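Local atomic coordinates of alpha-1,2-Mannosidase (Trichoderma reesei, PDB entry 1HCU), a protein that probably trims alpha-1,2-linked mannose residues from high-mannose N-glycans in a calcium-dependent hydrolysis, as a glycosyl hydrolase of family 47. Residues R187-T192 with Q196-A201; V146-P151 with L183-L188; E396-A401 with Q411-E416; A461-A466 with D470-A475; V43-D48 with A427-S432. All coordinates share one frame; numbering follows the deposited sequence.

Interaction 1: R187-T192 with Q196-A201; sequences RLSDLT and QYAQLA
Ser189 and Ala198 make the one hydrogen bond between the two helices: Ala198 N donates to Ser189 OG at 2.8 Å, with an N-H...O angle of 152°. The hydroxyl stands anti to its own carbonyl carbon (chi1 -69°), which carries it out to the start of helix 196-209, where amide N-H groups still lack partners within the helix. Ser189 OG also bonds to Asn194 O, so one side chain ties together the helix end, the turn and the next helix.

The apolar contact is a CH-pi one. Leu188 CD2 sits over the centre of the Tyr197 ring, 3.8 Å from the centroid and almost along the normal. At the edge of the same ring, Thr192 OG1 lies 3.8 Å from Tyr197 CE2 while bonding back to Leu188 O, a carbonyl that also takes the backbone N-H of Thr192. The phenol oxygen of Tyr197 is hydrogen-bonded to Asn142 and Gln138 of helix 127-144.

The short segments run nearly antiparallel at 163°, with axes 7.7 Å apart, in a helical hairpin closed by a three-residue turn. Helix 127-144 packs against Leu188 and Thr192, while helix 98-117 meets Arg187 and Leu191.

Interaction 2: V146-P151 with L183-L188; sequences VAFTTP and LEWTRL
Phe148 presents its CE1 edge to one face of the Trp185 indole, a T-shaped (edge-to-face) pair. CE1 stands 3.6 Å above the indole plane, displaced toward the rim of the ring system. Its nearest partners are the two outermost carbons: Phe148 CE1 lies 3.7 Å from Trp185 CH2, and Trp185 CZ3 is equally near. On the phenylalanine side, Trp185 CH2 lies at the ring edge, near the Phe148 plane. The centroids of the Phe148 ring and the six-membered ring of Trp185 are 5.1 Å apart and the planes meet at 64°, so the ring is tilted somewhat from a perfect T.

Both side chains must extend to meet, because the nearest alpha carbons, Phe148 CA and Trp185 CA, are 12.1 Å apart. In each, CG is anti to the carbonyl carbon (chi1 -57° for Phe148, -78° for Trp185), and the two side chains come in from opposing sides. The backbone that carries Phe148 is pinned by Val146 O, which accepts from both the N-H and the hydroxyl of Thr149.

Leu200 and Ala201 of helix 196-209 pack beside the pair, and Asn102 and Leu106 of helix 98-117 touch Trp185. The contact is an edge-to-face aromatic pair joining the 3-10 turn that follows helix 127-144 to helix 182-192, part of the buried helix packing of the (alpha/alpha)7 barrel characteristic of family 47 mannosidases.

Interaction 3: E396-A401 with Q411-E416; sequences ESLYYA and QDLAWE
Two consecutive helices, 393-405 and 408-425, form a helical hairpin, and this contact is part of its buried seam. Leu398 is the residue that bridges it, splitting its two methyls between neighbouring positions of the second helix. CD1 of Leu398 comes down on the backbone, 3.7 Å from Ala414 CA. Its other methyl, CD2, lies 4.1 Å from Leu413 CB, the two leucine side chains crossing at about a right angle. With CG anti to the carbonyl carbon (chi1 -68°), Leu398 points its fork across the seam, and the small Ala414 permits an alpha-carbon separation of 6.2 Å between Leu398 CA and Ala414 CA.

Paired helices of this kind build the (alpha/alpha)7 barrel of family 47. Helix 393-405 starts at Glu393, predicted to be an active-site residue, whose side chain is about 9 Å from that of Leu398. Ile464 of helix 451-465 packs on Ala414, and Phe340 of helix 326-344 touches Leu413.

Interaction 4: A461-A466 with D470-A475; sequences AYLIFA and DVQVQA
Gln472 and Leu463 bury the largest areas here, with Val471 next. Gln472 lies in the irregular chain that follows helix 451-465 and bends its side chain back to the last turns of that helix. Its CG stands anti to the carbonyl carbon (chi1 -62°), and a bend at chi2 (-86°) brings the amide end beside the Leu463 carbonyl. The amide carbon Gln472 CD is 3.5 Å from Leu463 O, a backbone oxygen in the last turns of the helix.

Leu463 meets the loop with its side chain as well as its carbonyl. The side chains of Leu463 and Gln472 run alongside each other, pointing opposite ways, while Leu463 CD1 reaches Val471 CG1 at 4.3 Å. Polar and apolar contacts therefore lie next to each other, the methyls of Leu463 and Val471 meeting beside the amide contact. Further along, Gln474 NE2 bonds to Gln472 O at 2.9 Å, approaching from above the carbonyl plane, and so braces the loop just past Gln472.

The returning loop is thus laid across the last turns of helix 451-465. Phe483 of strand 481-483 packs on both Leu463 and Val471, while Tyr399 of helix 393-405 touches Leu463 and bonds to the backbone N-H of Val473. Helix 13-33 packs against Ala461, Tyr462 and Phe465.

Interaction 5: V43-D48 with A427-S432; sequences VSNSFD and AGSAYS
Asn45 swings its carboxamide over to Ser429 and gives it a nearly straight hydrogen bond. Asn45 ND2 donates to Ser429 OG at 2.7 Å with an N-H...O angle of 170°, and the hydroxyl oxygen lies close to the amide plane. Ser429 turns its OG anti to the carbonyl carbon (chi1 -50°), which brings the hydroxyl to the asparagine amide.

Next to this polar link the contact is made by small groups. Val43 CG2 touches Ala427 CB at 4.3 Å, and the backbones come close where Val43 CA lies 4.4 Å from Gly428 CA. Gly428 has positive phi, 47°, a conformation that favours glycine, and it is this residue that meets the Val43 backbone.

Asp447 accepts a hydrogen bond from the backbone N-H of Val43, which fixes the chain just before Asn45. The backbone of Ser429 bonds to that of Pro42, and in helix 13-33 Phe33 packs on Asn45 and Ala29 on Ser429.

Ala427 to Ala430 form a type II' beta turn, closed by hydrogen bonds in both directions between the two alanines. It makes the tip of the two-stranded hairpin 426-427/430-431, which docks at the surface on the connection between strands 39-41 and 46-48: a turn-to-turn contact of two beta hairpins.

Overall arrangement
The five contacts fall into two touching pairs and a separate surface contact. Interactions 1 and 2, with centres 8 Å apart, share helix 182-192, so the hairpin of helices 182-192 and 196-209 and the turn at 146-148 pack as one block. Interactions 3 and 4, 11 Å apart between centres, join where Gln411 bonds to Ile464; their centres are 28 to 34 Å from those of the first pair. Interaction 5 spans the chain: its segments are 379 residues apart in sequence and enclose interactions 1, 2 and 3, whereas interaction 4 follows it. Interactions 1 and 3 thus join sequence-adjacent helices, 2 and 4 tie a turn or loop to a helix, and 5 brings an early segment to a late one.

Interaction 1: R187-T192 with Q196-A201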
# COMPACT_ATOMS: atom_id res chain seq x y z
N ARG A 187 -14.47 8.82 3.58
CA ARG A 187 -14.39 8.63 5.03
C ARG A 187 -14.44 9.99 5.71
O ARG A 187 -15.10 10.17 6.73
CB ARG A 187 -13.09 7.89 5.40
CG ARG A 187 -13.00 7.49 6.87
CD ARG A 187 -14.20 6.65 7.26
NE ARG A 187 -14.32 6.43 8.70
CZ ARG A 187 -15.48 6.32 9.34
NH1 ARG A 187 -16.62 6.40 8.66
NH2 ARG A 187 -15.51 6.10 10.66
N LEU A 188 -13.73 10.96 5.14
CA LEU A 188 -13.70 12.31 5.71
C LEU A 188 -15.10 12.95 5.70
O LEU A 188 -15.53 13.53 6.70
CB LEU A 188 -12.69 13.19 4.93
CG LEU A 188 -12.41 14.59 5.49
CD1 LEU A 188 -11.84 14.48 6.89
CD2 LEU A 188 -11.45 15.33 4.58
N SER A 189 -15.82 12.84 4.58
CA SER A 189 -17.17 13.40 4.49
C SER A 189 -18.08 12.79 5.55
O SER A 189 -18.87 13.48 6.18
CB SER A 189 -17.80 13.14 3.12
OG SER A 189 -17.16 13.87 2.10
N ASP A 190 -17.96 11.48 5.73
CA ASP A 190 -18.80 10.80 6.70
C ASP A 190 -18.47 11.24 8.13
O ASP A 190 -19.35 11.35 8.97
CB ASP A 190 -18.63 9.28 6.58
CG ASP A 190 -19.37 8.70 5.39
OD1 ASP A 190 -19.27 7.48 5.17
OD2 ASP A 190 -20.07 9.47 4.68
N LEU A 191 -17.19 11.51 8.38
CA LEU A 191 -16.74 11.93 9.71
C LEU A 191 -17.04 13.40 10.00
O LEU A 191 -17.32 13.76 11.14
CB LEU A 191 -15.25 11.67 9.84
CG LEU A 191 -14.79 10.62 10.85
CD1 LEU A 191 -15.86 9.57 11.08
CD2 LEU A 191 -13.49 9.99 10.35
N THR A 192 -16.98 14.24 8.96
CA THR A 192 -17.22 15.68 9.11
C THR A 192 -18.65 16.13 8.82
O THR A 192 -19.09 17.16 9.30
CB THR A 192 -16.32 16.51 8.16
OG1 THR A 192 -16.67 16.20 6.80
CG2 THR A 192 -14.84 16.21 8.39
N GLN A 196 -18.96 17.42 0.30
CA GLN A 196 -18.05 17.87 -0.75
C GLN A 196 -16.86 16.92 -0.99
O GLN A 196 -16.60 16.53 -2.13
CB GLN A 196 -17.53 19.28 -0.42
CG GLN A 196 -16.66 19.92 -1.52
CD GLN A 196 -15.84 21.16 -1.05
OE1 GLN A 196 -15.17 21.81 -1.85
NE2 GLN A 196 -15.89 21.46 0.26
N TYR A 197 -16.17 16.51 0.06
CA TYR A 197 -15.00 15.64 -0.09
C TYR A 197 -15.29 14.38 -0.91
O TYR A 197 -14.60 14.12 -1.89
CB TYR A 197 -14.44 15.27 1.29
CG TYR A 197 -14.16 16.49 2.15
CD1 TYR A 197 -13.27 17.47 1.72
CD2 TYR A 197 -14.87 16.70 3.33
CE1 TYR A 197 -13.10 18.65 2.45
CE2 TYR A 197 -14.70 17.87 4.07
CZ TYR A 197 -13.82 18.84 3.61
OH TYR A 197 -13.69 20.03 4.30
N ALA A 198 -16.31 13.63 -0.51
CA ALA A 198 -16.70 12.42 -1.23
C ALA A 198 -17.12 12.72 -2.67
O ALA A 198 -16.74 11.99 -3.61
CB ALA A 198 -17.84 11.72 -0.49
N GLN A 199 -17.88 13.79 -2.85
CA GLN A 199 -18.36 14.19 -4.17
C GLN A 199 -17.22 14.41 -5.16
O GLN A 199 -17.26 13.96 -6.30
CB GLN A 199 -19.19 15.48 -4.06
CG GLN A 199 -20.58 15.25 -3.47
CD GLN A 199 -21.28 16.54 -3.05
OE1 GLN A 199 -22.45 16.52 -2.66
NE2 GLN A 199 -20.56 17.67 -3.13
N LEU A 200 -16.18 15.10 -4.69
CA LEU A 200 -15.02 15.39 -5.50
C LEU A 200 -14.26 14.14 -5.91
O LEU A 200 -13.98 13.93 -7.09
CB LEU A 200 -14.08 16.32 -4.72
CG LEU A 200 -14.09 17.82 -5.05
CD1 LEU A 200 -15.37 18.23 -5.77
CD2 LEU A 200 -13.89 18.61 -3.76
N ALA A 201 -13.95 13.29 -4.94
CA ALA A 201 -13.20 12.07 -5.21
C ALA A 201 -13.96 11.12 -6.12
O ALA A 201 -13.39 10.54 -7.06
CB ALA A 201 -12.87 11.37 -3.89

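Interaction 2: V146-P151 with L183-L188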
# COMPACT_ATOMS: atom_id res chain seq x y z
N VAL A 146 -8.07 21.58 -4.13
CA VAL A 146 -7.86 22.43 -5.31
C VAL A 146 -7.47 21.55 -6.50
O VAL A 146 -7.58 21.95 -7.66
CB VAL A 146 -6.76 23.51 -5.06
CG1 VAL A 146 -5.35 22.89 -5.10
CG2 VAL A 146 -6.89 24.63 -6.07
N ALA A 147 -7.03 20.33 -6.20
CA ALA A 147 -6.63 19.36 -7.21
C ALA A 147 -7.79 18.99 -8.14
O ALA A 147 -7.58 18.65 -9.31
CB ALA A 147 -6.11 18.10 -6.52
N PHE A 148 -9.01 19.06 -7.61
CA PHE A 148 -10.19 18.72 -8.40
C PHE A 148 -10.77 19.87 -9.21
O PHE A 148 -11.84 19.71 -9.81
CB PHE A 148 -11.29 18.16 -7.50
CG PHE A 148 -10.87 16.96 -6.72
CD1 PHE A 148 -10.30 17.09 -5.46
CD2 PHE A 148 -11.04 15.68 -7.25
CE1 PHE A 148 -9.91 15.98 -4.73
CE2 PHE A 148 -10.64 14.56 -6.53
CZ PHE A 148 -10.08 14.71 -5.27
N THR A 149 -10.09 21.01 -9.23
CA THR A 149 -10.59 22.16 -9.98
C THR A 149 -10.20 22.12 -11.46
O THR A 149 -9.88 23.14 -12.07
CB THR A 149 -10.12 23.52 -9.38
OG1 THR A 149 -8.68 23.56 -9.32
CG2 THR A 149 -10.71 23.74 -8.00
N THR A 150 -10.22 20.92 -12.03
CA THR A 150 -9.90 20.74 -13.44
C THR A 150 -11.23 20.80 -14.20
O THR A 150 -12.29 20.66 -13.60
CB THR A 150 -9.26 19.37 -13.71
OG1 THR A 150 -10.16 18.34 -13.25
CG2 THR A 150 -7.93 19.25 -12.98
N PRO A 151 -11.18 21.00 -15.52
CA PRO A 151 -12.40 21.07 -16.34
C PRO A 151 -13.29 19.83 -16.22
O PRO A 151 -14.52 19.94 -16.24
CB PRO A 151 -11.86 21.26 -17.76
CG PRO A 151 -10.59 22.01 -17.53
CD PRO A 151 -9.99 21.28 -16.34
N LEU A 183 -11.48 6.34 -0.97
CA LEU A 183 -11.65 5.77 0.37
C LEU A 183 -11.49 6.82 1.47
O LEU A 183 -12.38 7.00 2.30
CB LEU A 183 -10.62 4.65 0.61
CG LEU A 183 -11.04 3.46 1.48
CD1 LEU A 183 -9.79 2.74 2.01
CD2 LEU A 183 -11.92 3.90 2.63
N GLU A 184 -10.36 7.53 1.48
CA GLU A 184 -10.16 8.49 2.55
C GLU A 184 -10.99 9.76 2.47
O GLU A 184 -11.35 10.34 3.50
CB GLU A 184 -8.67 8.83 2.76
CG GLU A 184 -7.73 8.75 1.57
CD GLU A 184 -7.54 7.35 1.02
OE1 GLU A 184 -8.20 7.02 0.02
OE2 GLU A 184 -6.72 6.59 1.59
N TRP A 185 -11.33 10.19 1.26
CA TRP A 185 -12.14 11.39 1.09
C TRP A 185 -13.61 11.11 1.43
O TRP A 185 -14.31 11.98 1.94
CB TRP A 185 -11.98 11.92 -0.34
CG TRP A 185 -10.68 12.67 -0.51
CD1 TRP A 185 -9.41 12.17 -0.38
CD2 TRP A 185 -10.54 14.08 -0.75
NE1 TRP A 185 -8.49 13.19 -0.51
CE2 TRP A 185 -9.15 14.36 -0.74
CE3 TRP A 185 -11.45 15.12 -0.96
CZ2 TRP A 185 -8.65 15.66 -0.94
CZ3 TRP A 185 -10.95 16.41 -1.16
CH2 TRP A 185 -9.56 16.67 -1.15
N THR A 186 -14.08 9.89 1.15
CA THR A 186 -15.45 9.54 1.48
C THR A 186 -15.53 9.38 3.00
O THR A 186 -16.50 9.79 3.63
CB THR A 186 -15.89 8.21 0.81
OG1 THR A 186 -16.02 8.41 -0.60
CG2 THR A 186 -17.23 7.75 1.36
N ARG A 187 -14.47 8.82 3.58
CA ARG A 187 -14.39 8.63 5.03
C ARG A 187 -14.44 9.99 5.71
O ARG A 187 -15.10 10.17 6.73
CB ARG A 187 -13.09 7.89 5.40
CG ARG A 187 -13.00 7.49 6.87
CD ARG A 187 -14.20 6.65 7.26
NE ARG A 187 -14.32 6.43 8.70
CZ ARG A 187 -15.48 6.32 9.34
NH1 ARG A 187 -16.62 6.40 8.66
NH2 ARG A 187 -15.51 6.10 10.66
N LEU A 188 -13.73 10.96 5.14
CA LEU A 188 -13.70 12.31 5.71
C LEU A 188 -15.10 12.95 5.70
O LEU A 188 -15.53 13.53 6.70
CB LEU A 188 -12.69 13.19 4.93
CG LEU A 188 -12.41 14.59 5.49
CD1 LEU A 188 -11.84 14.48 6.89
CD2 LEU A 188 -11.45 15.33 4.58

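Interaction 3: E396-A401 with Q411-E416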
# COMPACT_ATOMS: atom_id res chain seq x y z
N GLU A 396 2.08 -8.23 3.42
CA GLU A 396 0.66 -7.91 3.34
C GLU A 396 -0.10 -9.12 2.82
O GLU A 396 -1.05 -9.58 3.44
CB GLU A 396 0.43 -6.72 2.41
CG GLU A 396 -1.01 -6.22 2.31
CD GLU A 396 -1.12 -5.01 1.39
OE1 GLU A 396 -0.09 -4.34 1.19
OE2 GLU A 396 -2.22 -4.73 0.88
N SER A 397 0.33 -9.64 1.67
CA SER A 397 -0.36 -10.78 1.09
C SER A 397 -0.31 -12.03 1.97
O SER A 397 -1.30 -12.75 2.07
CB SER A 397 0.16 -11.07 -0.31
OG SER A 397 -0.24 -10.02 -1.18
N LEU A 398 0.83 -12.27 2.61
CA LEU A 398 0.96 -13.42 3.48
C LEU A 398 -0.04 -13.26 4.62
O LEU A 398 -0.69 -14.23 5.04
CB LEU A 398 2.38 -13.52 4.04
CG LEU A 398 3.46 -13.86 3.00
CD1 LEU A 398 4.84 -13.67 3.62
CD2 LEU A 398 3.27 -15.30 2.52
N TYR A 399 -0.16 -12.04 5.13
CA TYR A 399 -1.10 -11.78 6.21
C TYR A 399 -2.52 -12.18 5.81
O TYR A 399 -3.18 -12.93 6.53
CB TYR A 399 -1.03 -10.30 6.62
CG TYR A 399 -2.16 -9.87 7.53
CD1 TYR A 399 -3.19 -9.07 7.04
CD2 TYR A 399 -2.22 -10.29 8.86
CE1 TYR A 399 -4.25 -8.70 7.85
CE2 TYR A 399 -3.29 -9.92 9.67
CZ TYR A 399 -4.30 -9.13 9.16
OH TYR A 399 -5.38 -8.78 9.95
N TYR A 400 -2.99 -11.70 4.66
CA TYR A 400 -4.34 -12.05 4.20
C TYR A 400 -4.50 -13.57 4.04
O TYR A 400 -5.55 -14.12 4.40
CB TYR A 400 -4.68 -11.39 2.87
CG TYR A 400 -5.12 -9.94 2.97
CD1 TYR A 400 -4.18 -8.91 2.90
CD2 TYR A 400 -6.47 -9.61 3.11
CE1 TYR A 400 -4.58 -7.58 2.97
CE2 TYR A 400 -6.88 -8.27 3.18
CZ TYR A 400 -5.93 -7.26 3.10
OH TYR A 400 -6.31 -5.95 3.13
N ALA A 401 -3.48 -14.22 3.49
CA ALA A 401 -3.50 -15.67 3.28
C ALA A 401 -3.77 -16.40 4.60
O ALA A 401 -4.58 -17.33 4.66
CB ALA A 401 -2.19 -16.14 2.66
N GLN A 411 2.03 -18.05 8.82
CA GLN A 411 2.75 -17.29 9.82
C GLN A 411 4.23 -17.63 9.72
O GLN A 411 5.07 -16.76 9.89
CB GLN A 411 2.23 -17.64 11.21
CG GLN A 411 0.80 -17.26 11.42
CD GLN A 411 0.33 -17.63 12.79
OE1 GLN A 411 0.33 -18.81 13.15
NE2 GLN A 411 -0.07 -16.64 13.58
N ASP A 412 4.54 -18.89 9.44
CA ASP A 412 5.94 -19.31 9.33
C ASP A 412 6.61 -18.61 8.15
O ASP A 412 7.76 -18.16 8.25
CB ASP A 412 6.05 -20.83 9.17
CG ASP A 412 5.60 -21.58 10.42
OD1 ASP A 412 5.25 -22.78 10.29
OD2 ASP A 412 5.61 -21.00 11.52
N LEU A 413 5.90 -18.50 7.03
CA LEU A 413 6.46 -17.83 5.86
C LEU A 413 6.71 -16.36 6.18
O LEU A 413 7.78 -15.84 5.87
CB LEU A 413 5.50 -17.96 4.67
CG LEU A 413 5.24 -19.40 4.23
CD1 LEU A 413 4.27 -19.40 3.06
CD2 LEU A 413 6.56 -20.08 3.84
N ALA A 414 5.73 -15.71 6.80
CA ALA A 414 5.86 -14.30 7.17
C ALA A 414 7.05 -14.11 8.10
O ALA A 414 7.82 -13.16 7.96
CB ALA A 414 4.59 -13.81 7.85
N TRP A 415 7.19 -15.04 9.05
CA TRP A 415 8.27 -15.01 10.02
C TRP A 415 9.60 -15.13 9.29
O TRP A 415 10.56 -14.43 9.61
CB TRP A 415 8.12 -16.16 11.03
CG TRP A 415 9.19 -16.20 12.07
CD1 TRP A 415 10.01 -17.24 12.35
CD2 TRP A 415 9.55 -15.14 12.97
NE1 TRP A 415 10.87 -16.91 13.37
CE2 TRP A 415 10.61 -15.62 13.77
CE3 TRP A 415 9.09 -13.83 13.18
CZ2 TRP A 415 11.22 -14.84 14.76
CZ3 TRP A 415 9.69 -13.06 14.16
CH2 TRP A 415 10.74 -13.57 14.94
N GLU A 416 9.66 -16.01 8.30
CA GLU A 416 10.87 -16.18 7.53
C GLU A 416 11.15 -14.87 6.79
O GLU A 416 12.30 -14.48 6.63
CB GLU A 416 10.74 -17.33 6.53
CG GLU A 416 10.76 -18.71 7.16
CD GLU A 416 10.32 -19.80 6.19
OE1 GLU A 416 10.70 -19.72 4.99
OE2 GLU A 416 9.61 -20.74 6.62

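Interaction 4: A461-A466 with D470-A475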
# COMPACT_ATOMS: atom_id res chain seq x y z
N ALA A 461 3.23 -7.44 9.72
CA ALA A 461 4.06 -8.45 10.37
C ALA A 461 3.56 -8.72 11.79
O ALA A 461 3.46 -9.87 12.23
CB ALA A 461 5.51 -8.00 10.40
N TYR A 462 3.22 -7.65 12.50
CA TYR A 462 2.72 -7.75 13.86
C TYR A 462 1.35 -8.42 13.94
O TYR A 462 1.15 -9.36 14.72
CB TYR A 462 2.64 -6.37 14.47
CG TYR A 462 2.06 -6.37 15.85
CD1 TYR A 462 2.79 -6.87 16.93
CD2 TYR A 462 0.77 -5.91 16.09
CE1 TYR A 462 2.25 -6.91 18.20
CE2 TYR A 462 0.22 -5.94 17.36
CZ TYR A 462 0.97 -6.44 18.41
OH TYR A 462 0.46 -6.47 19.68
N LEU A 463 0.41 -7.93 13.14
CA LEU A 463 -0.96 -8.44 13.14
C LEU A 463 -1.08 -9.92 12.82
O LEU A 463 -2.00 -10.59 13.29
CB LEU A 463 -1.83 -7.63 12.17
CG LEU A 463 -2.05 -6.17 12.58
CD1 LEU A 463 -2.84 -5.42 11.49
CD2 LEU A 463 -2.80 -6.13 13.91
N ILE A 464 -0.15 -10.45 12.04
CA ILE A 464 -0.22 -11.86 11.70
C ILE A 464 0.16 -12.75 12.90
O ILE A 464 -0.22 -13.93 12.95
CB ILE A 464 0.64 -12.17 10.45
CG1 ILE A 464 0.20 -13.50 9.85
CG2 ILE A 464 2.11 -12.16 10.80
CD1 ILE A 464 0.81 -13.80 8.49
N PHE A 465 0.87 -12.19 13.89
CA PHE A 465 1.27 -12.93 15.09
C PHE A 465 0.47 -12.46 16.33
O PHE A 465 0.43 -13.14 17.35
CB PHE A 465 2.78 -12.74 15.37
CG PHE A 465 3.68 -13.13 14.21
CD1 PHE A 465 3.66 -14.42 13.69
CD2 PHE A 465 4.57 -12.20 13.66
CE1 PHE A 465 4.50 -14.78 12.64
CE2 PHE A 465 5.41 -12.55 12.61
CZ PHE A 465 5.38 -13.85 12.09
N ALA A 466 -0.16 -11.30 16.21
CA ALA A 466 -0.93 -10.68 17.29
C ALA A 466 -2.26 -11.35 17.66
O ALA A 466 -2.73 -12.26 16.99
CB ALA A 466 -1.18 -9.20 16.97
N ASP A 470 -10.77 -6.06 16.24
CA ASP A 470 -11.63 -5.66 15.13
C ASP A 470 -10.82 -5.27 13.89
O ASP A 470 -11.34 -5.27 12.78
CB ASP A 470 -12.53 -4.50 15.54
CG ASP A 470 -13.62 -4.92 16.50
OD1 ASP A 470 -13.31 -5.24 17.67
OD2 ASP A 470 -14.79 -4.94 16.07
N VAL A 471 -9.56 -4.92 14.09
CA VAL A 471 -8.71 -4.52 12.99
C VAL A 471 -8.35 -5.71 12.11
O VAL A 471 -8.18 -5.56 10.90
CB VAL A 471 -7.42 -3.87 13.53
CG1 VAL A 471 -6.55 -3.40 12.37
CG2 VAL A 471 -7.78 -2.70 14.43
N GLN A 472 -8.25 -6.90 12.71
CA GLN A 472 -7.91 -8.12 11.97
C GLN A 472 -8.99 -8.41 10.92
O GLN A 472 -10.18 -8.26 11.19
CB GLN A 472 -7.80 -9.31 12.93
CG GLN A 472 -6.71 -9.22 14.01
CD GLN A 472 -5.34 -9.71 13.55
OE1 GLN A 472 -4.39 -9.78 14.34
NE2 GLN A 472 -5.22 -10.04 12.27
N VAL A 473 -8.59 -8.84 9.73
CA VAL A 473 -9.59 -9.15 8.72
C VAL A 473 -10.27 -10.49 9.02
O VAL A 473 -9.60 -11.50 9.25
CB VAL A 473 -8.96 -9.16 7.30
CG1 VAL A 473 -8.37 -7.80 6.97
CG2 VAL A 473 -7.89 -10.20 7.22
N GLN A 474 -11.60 -10.49 9.06
CA GLN A 474 -12.37 -11.70 9.35
C GLN A 474 -12.68 -12.49 8.08
O GLN A 474 -13.29 -11.96 7.14
CB GLN A 474 -13.67 -11.34 10.07
CG GLN A 474 -13.50 -10.46 11.30
CD GLN A 474 -12.58 -11.07 12.34
OE1 GLN A 474 -12.76 -12.22 12.74
NE2 GLN A 474 -11.59 -10.30 12.78
N ALA A 475 -12.28 -13.76 8.07
CA ALA A 475 -12.48 -14.64 6.93
C ALA A 475 -13.95 -14.94 6.65
O ALA A 475 -14.34 -15.16 5.51
CB ALA A 475 -11.74 -15.95 7.15

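Interaction 5: V43-D48 with A427-S432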
# COMPACT_ATOMS: atom_id res chain seq x y z
N VAL A 43 21.89 5.26 8.98
CA VAL A 43 23.34 5.16 9.02
C VAL A 43 23.99 6.51 9.31
O VAL A 43 24.69 6.68 10.30
CB VAL A 43 23.91 4.63 7.69
CG1 VAL A 43 25.42 4.39 7.85
CG2 VAL A 43 23.20 3.34 7.29
N SER A 44 23.74 7.47 8.43
CA SER A 44 24.29 8.81 8.60
C SER A 44 23.60 9.51 9.77
O SER A 44 24.08 10.52 10.28
CB SER A 44 24.07 9.61 7.32
OG SER A 44 22.70 9.66 6.98
N ASN A 45 22.46 8.96 10.20
CA ASN A 45 21.67 9.53 11.29
C ASN A 45 21.15 10.92 10.90
O ASN A 45 20.95 11.78 11.75
CB ASN A 45 22.48 9.60 12.59
CG ASN A 45 22.42 8.30 13.39
OD1 ASN A 45 23.30 8.03 14.21
ND2 ASN A 45 21.38 7.51 13.17
N SER A 46 20.93 11.13 9.61
CA SER A 46 20.40 12.40 9.12
C SER A 46 18.93 12.19 8.76
O SER A 46 18.33 11.19 9.14
CB SER A 46 21.18 12.90 7.90
OG SER A 46 21.02 12.02 6.80
N PHE A 47 18.36 13.13 8.02
CA PHE A 47 16.95 13.04 7.66
C PHE A 47 16.66 13.70 6.33
O PHE A 47 17.54 14.29 5.70
CB PHE A 47 16.10 13.72 8.73
CG PHE A 47 16.47 15.15 8.98
CD1 PHE A 47 16.16 16.15 8.05
CD2 PHE A 47 17.16 15.52 10.13
CE1 PHE A 47 16.52 17.48 8.26
CE2 PHE A 47 17.53 16.85 10.36
CZ PHE A 47 17.21 17.83 9.42
N ASP A 48 15.41 13.60 5.90
CA ASP A 48 14.96 14.23 4.67
C ASP A 48 13.51 14.62 4.87
O ASP A 48 12.88 14.22 5.86
CB ASP A 48 15.10 13.27 3.48
CG ASP A 48 14.07 12.15 3.48
OD1 ASP A 48 14.49 10.98 3.36
OD2 ASP A 48 12.85 12.42 3.59
N ALA A 427 20.51 -1.80 10.20
CA ALA A 427 21.60 -0.88 9.87
C ALA A 427 21.64 0.34 10.78
O ALA A 427 20.60 0.91 11.14
CB ALA A 427 21.47 -0.42 8.42
N GLY A 428 22.85 0.76 11.16
CA GLY A 428 23.00 1.92 12.02
C GLY A 428 22.09 1.91 13.23
O GLY A 428 22.12 0.97 14.01
N SER A 429 21.28 2.95 13.38
CA SER A 429 20.37 3.05 14.52
C SER A 429 19.09 2.22 14.40
O SER A 429 18.42 1.98 15.41
CB SER A 429 19.98 4.51 14.75
OG SER A 429 21.13 5.35 14.79
N ALA A 430 18.74 1.80 13.19
CA ALA A 430 17.52 1.00 13.00
C ALA A 430 17.58 0.06 11.80
O ALA A 430 18.32 -0.92 11.80
CB ALA A 430 16.31 1.93 12.88
N TYR A 431 16.77 0.35 10.78
CA TYR A 431 16.72 -0.47 9.57
C TYR A 431 16.77 0.42 8.34
O TYR A 431 16.34 1.58 8.36
CB TYR A 431 15.44 -1.33 9.56
CG TYR A 431 15.32 -2.24 10.77
CD1 TYR A 431 14.79 -1.76 11.97
CD2 TYR A 431 15.80 -3.55 10.74
CE1 TYR A 431 14.75 -2.57 13.11
CE2 TYR A 431 15.77 -4.37 11.87
CZ TYR A 431 15.25 -3.86 13.06
OH TYR A 431 15.26 -4.64 14.20
N SER A 432 17.28 -0.12 7.25
CA SER A 432 17.41 0.67 6.04
C SER A 432 17.24 -0.14 4.76
O SER A 432 17.31 -1.36 4.76
CB SER A 432 18.80 1.33 6.04
OG SER A 432 19.10 1.91 4.78